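Local coordinates for fibronectin type III domain-containing protein (PDB 6P2K) that probably hydrolyses xyloglucan as a glycoside hydrolase of family 74, through the beta-propeller part of a longer protein that this chain represents, at residues T388-Y393 with S433-R438; F664-A669 with F688-K693; V21-P24 with N28-Y31. All coordinates share one frame; numbering follows the deposited sequence.

In the fold
The three contacts are separate packing sites in the beta-propeller part of the enzyme. Contact 3 pairs the first two strands, 17-22 and 30-34, of a four-stranded blade. Contact 1 joins strand 388-395 to the turn after strand 431-432, its centre about 31 Å from that of contact 3. Contact 2 ties the loop before strand 697-699 to helix 666-672. Its centre is about 39 Å from those of contacts 1 and 3, across the chain's centre from contact 1. All three lie away from the zinc sites. The side chains of Met435 and Pro666 lie about 5 Å and 4 Å from bound glycerols, probably from the crystallisation liquor.

Contact 1: T388-Y393 with S433-R438; sequences TEWPTY and SNMQHR
Met435 sets its terminal methyl on the indole of Trp390. Met435 CE lies 3.7 Å from Trp390 CE2. The same CE is 3.9 Å from the centroid of the five-membered ring of Trp390, 17° off its normal, a CH-pi contact over the face. Met435 SD stands farther back, 4.7 Å from that centroid, which adds a Met-aromatic contact. Bends at chi2 (-61°) and chi3 (-62°) fold the methyl onto the ring. The two side chains cross at about a right angle.

The opposite face of the indole carries CG2 of Thr388, 3.4 Å above the Trp390 ring plane and toward its rim. The ring is thus held between two methyl groups. Trp390 NE1 is hydrogen-bonded to Trp385 O, which fixes the rotation of the indole. With an alanine here, Met435 CE would probably lose its aromatic platform and Trp385 O its indole N-H partner.

Farther along, Thr392 CG2 meets Ser433 CB at 4.3 Å. A water donates to Pro391 O at 2.7 Å and lies 3.2 Å from Ser433 OG, linking the strand backbone to the serine side chain. Two residues after Met435, His437 ND1 donates to Asn434 O at 2.6 Å. The backbone N of His437 reaches the same oxygen, so two bonds grip it and brace the 3-10 turn 435-437. Glu389 OE2 is hydrogen-bonded to His546 NE2 of the second subunit.

Strand 388-395 pairs antiparallel with strands 376-379, 381-385 and 431-432. Met435 therefore packs from the turn that follows strand 431-432, a sheet neighbour of strand 388-395.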
# COMPACT_ATOMS: atom_id res chain seq x y z
N THR B 388 -13.79 -8.39 -13.69
CA THR B 388 -13.63 -9.63 -14.42
C THR B 388 -12.27 -9.62 -15.10
O THR B 388 -11.76 -8.56 -15.48
CB THR B 388 -14.78 -9.83 -15.43
OG1 THR B 388 -15.99 -10.15 -14.73
CG2 THR B 388 -14.49 -10.96 -16.42
N GLU B 389 -11.67 -10.80 -15.23
CA GLU B 389 -10.37 -10.95 -15.89
C GLU B 389 -10.61 -11.48 -17.30
O GLU B 389 -11.05 -12.62 -17.48
CB GLU B 389 -9.46 -11.87 -15.08
CG GLU B 389 -8.58 -11.10 -14.09
CD GLU B 389 -8.15 -11.93 -12.90
OE1 GLU B 389 -7.06 -11.65 -12.35
OE2 GLU B 389 -8.90 -12.84 -12.50
N TRP B 390 -10.33 -10.64 -18.29
CA TRP B 390 -10.59 -10.94 -19.70
C TRP B 390 -9.31 -11.35 -20.39
O TRP B 390 -8.28 -10.67 -20.23
CB TRP B 390 -11.17 -9.72 -20.41
CG TRP B 390 -12.31 -9.10 -19.67
CD1 TRP B 390 -12.24 -8.14 -18.71
CD2 TRP B 390 -13.70 -9.40 -19.84
NE1 TRP B 390 -13.51 -7.82 -18.26
CE2 TRP B 390 -14.42 -8.58 -18.94
CE3 TRP B 390 -14.41 -10.29 -20.66
CZ2 TRP B 390 -15.80 -8.62 -18.84
CZ3 TRP B 390 -15.79 -10.33 -20.55
CH2 TRP B 390 -16.47 -9.50 -19.65
N PRO B 391 -9.31 -12.43 -21.16
CA PRO B 391 -8.12 -12.81 -21.91
C PRO B 391 -7.82 -11.79 -23.00
O PRO B 391 -8.69 -11.05 -23.44
CB PRO B 391 -8.48 -14.17 -22.51
CG PRO B 391 -9.79 -14.57 -21.89
CD PRO B 391 -10.46 -13.31 -21.46
N THR B 392 -6.56 -11.77 -23.42
CA THR B 392 -6.25 -11.14 -24.69
C THR B 392 -6.53 -12.14 -25.81
O THR B 392 -6.58 -13.35 -25.59
CB THR B 392 -4.80 -10.67 -24.74
OG1 THR B 392 -3.92 -11.80 -24.64
CG2 THR B 392 -4.51 -9.71 -23.59
N TYR B 393 -6.71 -11.62 -27.02
CA TYR B 393 -7.16 -12.44 -28.14
C TYR B 393 -6.29 -12.20 -29.36
O TYR B 393 -5.99 -11.05 -29.70
CB TYR B 393 -8.63 -12.14 -28.48
CG TYR B 393 -9.61 -12.68 -27.46
CD1 TYR B 393 -9.92 -11.96 -26.32
CD2 TYR B 393 -10.21 -13.91 -27.65
CE1 TYR B 393 -10.81 -12.45 -25.38
CE2 TYR B 393 -11.10 -14.42 -26.72
CZ TYR B 393 -11.40 -13.68 -25.59
OH TYR B 393 -12.29 -14.19 -24.67
N SER B 433 -6.46 -6.60 -26.52
CA SER B 433 -7.66 -6.32 -25.75
C SER B 433 -8.04 -4.87 -25.98
O SER B 433 -7.16 -4.00 -26.06
CB SER B 433 -7.45 -6.58 -24.25
OG SER B 433 -8.60 -6.19 -23.51
N ASN B 434 -9.33 -4.60 -26.11
CA ASN B 434 -9.82 -3.22 -26.17
C ASN B 434 -10.80 -2.93 -25.04
O ASN B 434 -11.54 -1.94 -25.11
CB ASN B 434 -10.43 -2.91 -27.54
CG ASN B 434 -11.84 -3.46 -27.71
OD1 ASN B 434 -12.24 -4.44 -27.08
ND2 ASN B 434 -12.61 -2.81 -28.58
N MET B 435 -10.80 -3.76 -23.99
CA MET B 435 -11.77 -3.61 -22.91
C MET B 435 -11.62 -2.28 -22.18
O MET B 435 -12.60 -1.75 -21.66
CB MET B 435 -11.65 -4.77 -21.92
CG MET B 435 -12.04 -6.14 -22.49
SD MET B 435 -13.76 -6.24 -23.06
CE MET B 435 -14.65 -5.94 -21.53
N GLN B 436 -10.40 -1.73 -22.13
CA GLN B 436 -10.18 -0.50 -21.38
C GLN B 436 -10.80 0.72 -22.04
O GLN B 436 -10.85 1.78 -21.40
CB GLN B 436 -8.68 -0.27 -21.16
CG GLN B 436 -8.04 -1.29 -20.21
CD GLN B 436 -6.69 -0.84 -19.65
OE1 GLN B 436 -6.21 0.26 -19.94
NE2 GLN B 436 -6.08 -1.69 -18.83
N HIS B 437 -11.29 0.62 -23.28
CA HIS B 437 -11.99 1.75 -23.88
C HIS B 437 -13.42 1.89 -23.35
O HIS B 437 -14.03 2.95 -23.53
CB HIS B 437 -11.99 1.63 -25.41
CG HIS B 437 -13.22 1.01 -25.99
ND1 HIS B 437 -13.35 -0.35 -26.17
CD2 HIS B 437 -14.36 1.57 -26.48
CE1 HIS B 437 -14.52 -0.61 -26.73
NE2 HIS B 437 -15.15 0.54 -26.92
N ARG B 438 -13.93 0.87 -22.68
CA ARG B 438 -15.27 0.91 -22.09
C ARG B 438 -15.14 1.43 -20.66
O ARG B 438 -14.84 0.67 -19.73
CB ARG B 438 -15.91 -0.47 -22.15
CG ARG B 438 -15.59 -1.23 -23.43
CD ARG B 438 -16.47 -2.45 -23.63
NE ARG B 438 -17.73 -2.11 -24.28
CZ ARG B 438 -17.98 -2.28 -25.58
NH1 ARG B 438 -17.05 -2.78 -26.38
NH2 ARG B 438 -19.16 -1.94 -26.07
O HOH W 1 -10.21 -8.88 -23.94

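Contact 2: F664-A669 with F688-K693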
# COMPACT_ATOMS: atom_id res chain seq x y z
N PHE B 664 8.25 11.57 -56.58
CA PHE B 664 7.43 10.42 -56.96
C PHE B 664 6.08 10.89 -57.48
O PHE B 664 5.41 11.69 -56.82
CB PHE B 664 7.23 9.45 -55.79
CG PHE B 664 7.00 8.03 -56.22
CD1 PHE B 664 7.94 7.37 -57.00
CD2 PHE B 664 5.85 7.36 -55.86
CE1 PHE B 664 7.73 6.06 -57.41
CE2 PHE B 664 5.63 6.05 -56.27
CZ PHE B 664 6.58 5.40 -57.04
N THR B 665 5.70 10.38 -58.64
CA THR B 665 4.47 10.73 -59.33
C THR B 665 3.72 9.47 -59.72
O THR B 665 4.27 8.36 -59.65
CB THR B 665 4.78 11.56 -60.59
OG1 THR B 665 5.49 10.74 -61.53
CG2 THR B 665 5.62 12.78 -60.24
N PRO B 666 2.45 9.59 -60.11
CA PRO B 666 1.75 8.41 -60.66
C PRO B 666 2.47 7.75 -61.82
O PRO B 666 2.39 6.52 -61.96
CB PRO B 666 0.39 8.99 -61.09
CG PRO B 666 0.17 10.13 -60.16
CD PRO B 666 1.53 10.72 -59.88
N ALA B 667 3.16 8.52 -62.67
CA ALA B 667 3.91 7.92 -63.76
C ALA B 667 5.04 7.05 -63.23
O ALA B 667 5.29 5.95 -63.76
CB ALA B 667 4.46 9.01 -64.68
N ASP B 668 5.75 7.52 -62.20
CA ASP B 668 6.80 6.71 -61.59
C ASP B 668 6.23 5.42 -61.00
O ASP B 668 6.84 4.36 -61.10
CB ASP B 668 7.53 7.50 -60.51
CG ASP B 668 8.11 8.80 -61.02
OD1 ASP B 668 8.58 8.83 -62.18
OD2 ASP B 668 8.11 9.79 -60.26
N ALA B 669 5.05 5.51 -60.38
CA ALA B 669 4.44 4.33 -59.78
C ALA B 669 4.05 3.31 -60.84
O ALA B 669 4.26 2.10 -60.65
CB ALA B 669 3.22 4.74 -58.95
N PHE B 688 -9.81 4.90 -61.54
CA PHE B 688 -8.86 5.00 -60.45
C PHE B 688 -8.19 6.37 -60.43
O PHE B 688 -7.68 6.84 -61.45
CB PHE B 688 -7.79 3.91 -60.56
CG PHE B 688 -6.76 3.97 -59.47
CD1 PHE B 688 -7.05 3.49 -58.20
CD2 PHE B 688 -5.50 4.50 -59.71
CE1 PHE B 688 -6.10 3.54 -57.19
CE2 PHE B 688 -4.55 4.56 -58.71
CZ PHE B 688 -4.85 4.07 -57.45
N LYS B 689 -8.20 7.00 -59.26
CA LYS B 689 -7.49 8.25 -59.03
C LYS B 689 -6.29 7.98 -58.14
O LYS B 689 -6.38 7.23 -57.17
CB LYS B 689 -8.41 9.29 -58.38
CG LYS B 689 -9.73 9.49 -59.14
CD LYS B 689 -10.60 10.55 -58.48
CE LYS B 689 -11.09 10.11 -57.11
NZ LYS B 689 -12.08 9.00 -57.21
N PHE B 690 -5.15 8.59 -58.49
CA PHE B 690 -3.91 8.37 -57.75
C PHE B 690 -3.91 9.28 -56.52
O PHE B 690 -3.25 10.32 -56.47
CB PHE B 690 -2.70 8.61 -58.64
CG PHE B 690 -2.34 7.44 -59.50
CD1 PHE B 690 -2.96 7.24 -60.72
CD2 PHE B 690 -1.40 6.52 -59.08
CE1 PHE B 690 -2.64 6.16 -61.52
CE2 PHE B 690 -1.07 5.43 -59.87
CZ PHE B 690 -1.69 5.25 -61.09
N THR B 691 -4.67 8.86 -55.51
CA THR B 691 -4.69 9.55 -54.22
C THR B 691 -4.20 8.60 -53.14
O THR B 691 -3.54 7.59 -53.43
CB THR B 691 -6.09 10.06 -53.88
OG1 THR B 691 -7.02 8.97 -53.92
CG2 THR B 691 -6.53 11.11 -54.88
N GLY B 692 -4.53 8.90 -51.88
CA GLY B 692 -4.18 8.03 -50.78
C GLY B 692 -4.99 8.38 -49.55
O GLY B 692 -5.66 9.41 -49.50
N LYS B 693 -4.94 7.48 -48.57
CA LYS B 693 -5.55 7.70 -47.27
C LYS B 693 -4.52 8.12 -46.24
O LYS B 693 -4.84 8.21 -45.05
CB LYS B 693 -6.27 6.44 -46.80
CG LYS B 693 -7.73 6.38 -47.21
CD LYS B 693 -8.56 7.40 -46.44
CE LYS B 693 -9.85 6.80 -45.93
NZ LYS B 693 -10.53 7.68 -44.94
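At the N-terminal end of helix 666-672, Pro666 packs on Phe690, the central residue of an inverse gamma turn. Pro666 CB lies 3.5 Å from Phe690 CG. It is 3.7 Å from the centroid of the Phe690 ring and 17° off the normal, so the proline makes a CH-pi contact over the face. Pro666 CG meets Phe690 CB at 3.6 Å, and the two side chains slide past each other in opposite directions. One helical turn on, Ala669 CB adds a looser contact, 4.4 Å from Phe690 CE2.

The other face of the Phe690 ring is taken by Phe688, whose CE2 sits 3.5 Å above the plane of Phe690, over its centre. The ring is clamped between Pro666 and the ring of Phe688, two residues earlier. Phe690 CG stands anti to the carbonyl carbon (chi1 -82°), which carries the ring across to the helix. Tyr707 of strand 702-709 meets it edge-to-face.

The helix start is fixed by Thr665 and Asp668. Thr665 N donates to Asp668 OD2 at 3.0 Å, from above the carboxylate plane. In return, Asp668 N makes a weak bond of 3.3 Å to Thr665 OG1. This exchange is a capping box, with Thr665 as the N-cap. Pro666 follows directly in the first turn, a position well suited to proline: the backbone N there has no i-4 carbonyl partner within the helix, so the missing N-H costs nothing.

Contact 3: V21-P24 with N28-Y31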
# COMPACT_ATOMS: atom_id res chain seq x y z
N VAL B 21 -21.06 -18.65 -45.35
CA VAL B 21 -21.79 -19.62 -46.17
C VAL B 21 -21.10 -20.97 -46.09
O VAL B 21 -19.89 -21.07 -46.35
CB VAL B 21 -21.90 -19.15 -47.63
CG1 VAL B 21 -22.80 -20.09 -48.42
CG2 VAL B 21 -22.43 -17.72 -47.69
N ALA B 22 -21.86 -22.00 -45.76
CA ALA B 22 -21.32 -23.35 -45.69
C ALA B 22 -21.29 -23.99 -47.07
O ALA B 22 -22.21 -23.81 -47.88
CB ALA B 22 -22.13 -24.21 -44.73
N ASP B 23 -20.23 -24.74 -47.34
CA ASP B 23 -20.12 -25.57 -48.53
C ASP B 23 -21.00 -26.80 -48.32
O ASP B 23 -20.70 -27.62 -47.44
CB ASP B 23 -18.66 -25.95 -48.80
CG ASP B 23 -18.46 -26.70 -50.11
OD1 ASP B 23 -19.43 -27.27 -50.65
OD2 ASP B 23 -17.31 -26.74 -50.59
N PRO B 24 -22.08 -26.96 -49.09
CA PRO B 24 -22.92 -28.15 -48.91
C PRO B 24 -22.23 -29.45 -49.27
O PRO B 24 -22.68 -30.51 -48.83
CB PRO B 24 -24.11 -27.87 -49.85
CG PRO B 24 -23.55 -26.98 -50.90
CD PRO B 24 -22.55 -26.10 -50.19
N ASN B 28 -17.48 -28.65 -42.62
CA ASN B 28 -16.44 -27.80 -42.03
C ASN B 28 -15.80 -26.85 -43.04
O ASN B 28 -14.84 -26.16 -42.69
CB ASN B 28 -15.36 -28.63 -41.33
CG ASN B 28 -15.93 -29.55 -40.26
OD1 ASN B 28 -16.73 -29.12 -39.43
ND2 ASN B 28 -15.53 -30.82 -40.29
N VAL B 29 -16.31 -26.79 -44.27
CA VAL B 29 -15.83 -25.84 -45.27
C VAL B 29 -16.81 -24.68 -45.35
O VAL B 29 -17.98 -24.86 -45.67
CB VAL B 29 -15.66 -26.51 -46.64
CG1 VAL B 29 -15.27 -25.47 -47.68
CG2 VAL B 29 -14.59 -27.59 -46.56
N VAL B 30 -16.33 -23.47 -45.04
CA VAL B 30 -17.16 -22.27 -45.01
C VAL B 30 -16.41 -21.12 -45.66
O VAL B 30 -15.18 -21.06 -45.66
CB VAL B 30 -17.58 -21.88 -43.58
CG1 VAL B 30 -18.56 -22.90 -43.01
CG2 VAL B 30 -16.35 -21.76 -42.68
N TYR B 31 -17.19 -20.18 -46.20
CA TYR B 31 -16.67 -18.95 -46.79
C TYR B 31 -17.27 -17.77 -46.05
O TYR B 31 -18.44 -17.80 -45.66
CB TYR B 31 -16.99 -18.87 -48.28
CG TYR B 31 -16.30 -19.95 -49.08
CD1 TYR B 31 -16.86 -21.22 -49.20
CD2 TYR B 31 -15.08 -19.72 -49.69
CE1 TYR B 31 -16.23 -22.21 -49.93
CE2 TYR B 31 -14.44 -20.70 -50.41
CZ TYR B 31 -15.01 -21.94 -50.53
OH TYR B 31 -14.37 -22.92 -51.24
O HOH W 2 -15.41 -25.40 -51.91
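Val21 and Tyr31 face each other as a hydrogen-bonded antiparallel pair. Val21 N donates to Tyr31 O at 2.8 Å, and Tyr31 N returns a bond of 2.8 Å to Val21 O. Two residues on, Asp23 N reaches Val29 O at 2.8 Å, nearly straight at 173°. Between these bonds, Ala22 and Val30 form a non-hydrogen-bonded pair. There Val30 CA approaches Val21 O at 3.3 Å in a CA-H...O contact, so this carbonyl is met twice.

Among the apolar contacts, Ala22 CB lies 4.2 Å from Val30 CG1, on the sheet face that these two residues share. Asp23 and Val29 lie side by side and point the same way. Their closest side-chain atoms are Asp23 CB and Val29 CG1, 3.6 Å apart.

The polar links run through the carboxylate and a water. With chi1 at -175°, the carboxylate of Asp23 swings away from its own nitrogen and lies alongside Val29. A water donates to Asp23 OD2 at 2.7 Å and accepts from Tyr31 OH at 2.8 Å, tying the Asp23 carboxylate to the Tyr31 hydroxyl. Within the turn, Asp23 OD1 accepts from Asn25 N, as in an Asx turn, and OD2 also binds Gln26 NE2.

On the face of Val21 and Tyr31, the tyrosine packs on Val63 and Val65 of strand 60-66, in the next sheet. A beta hairpin joining the first two strands of a four-stranded antiparallel sheet, packed against the following sheet, is characteristic of a beta-propeller blade.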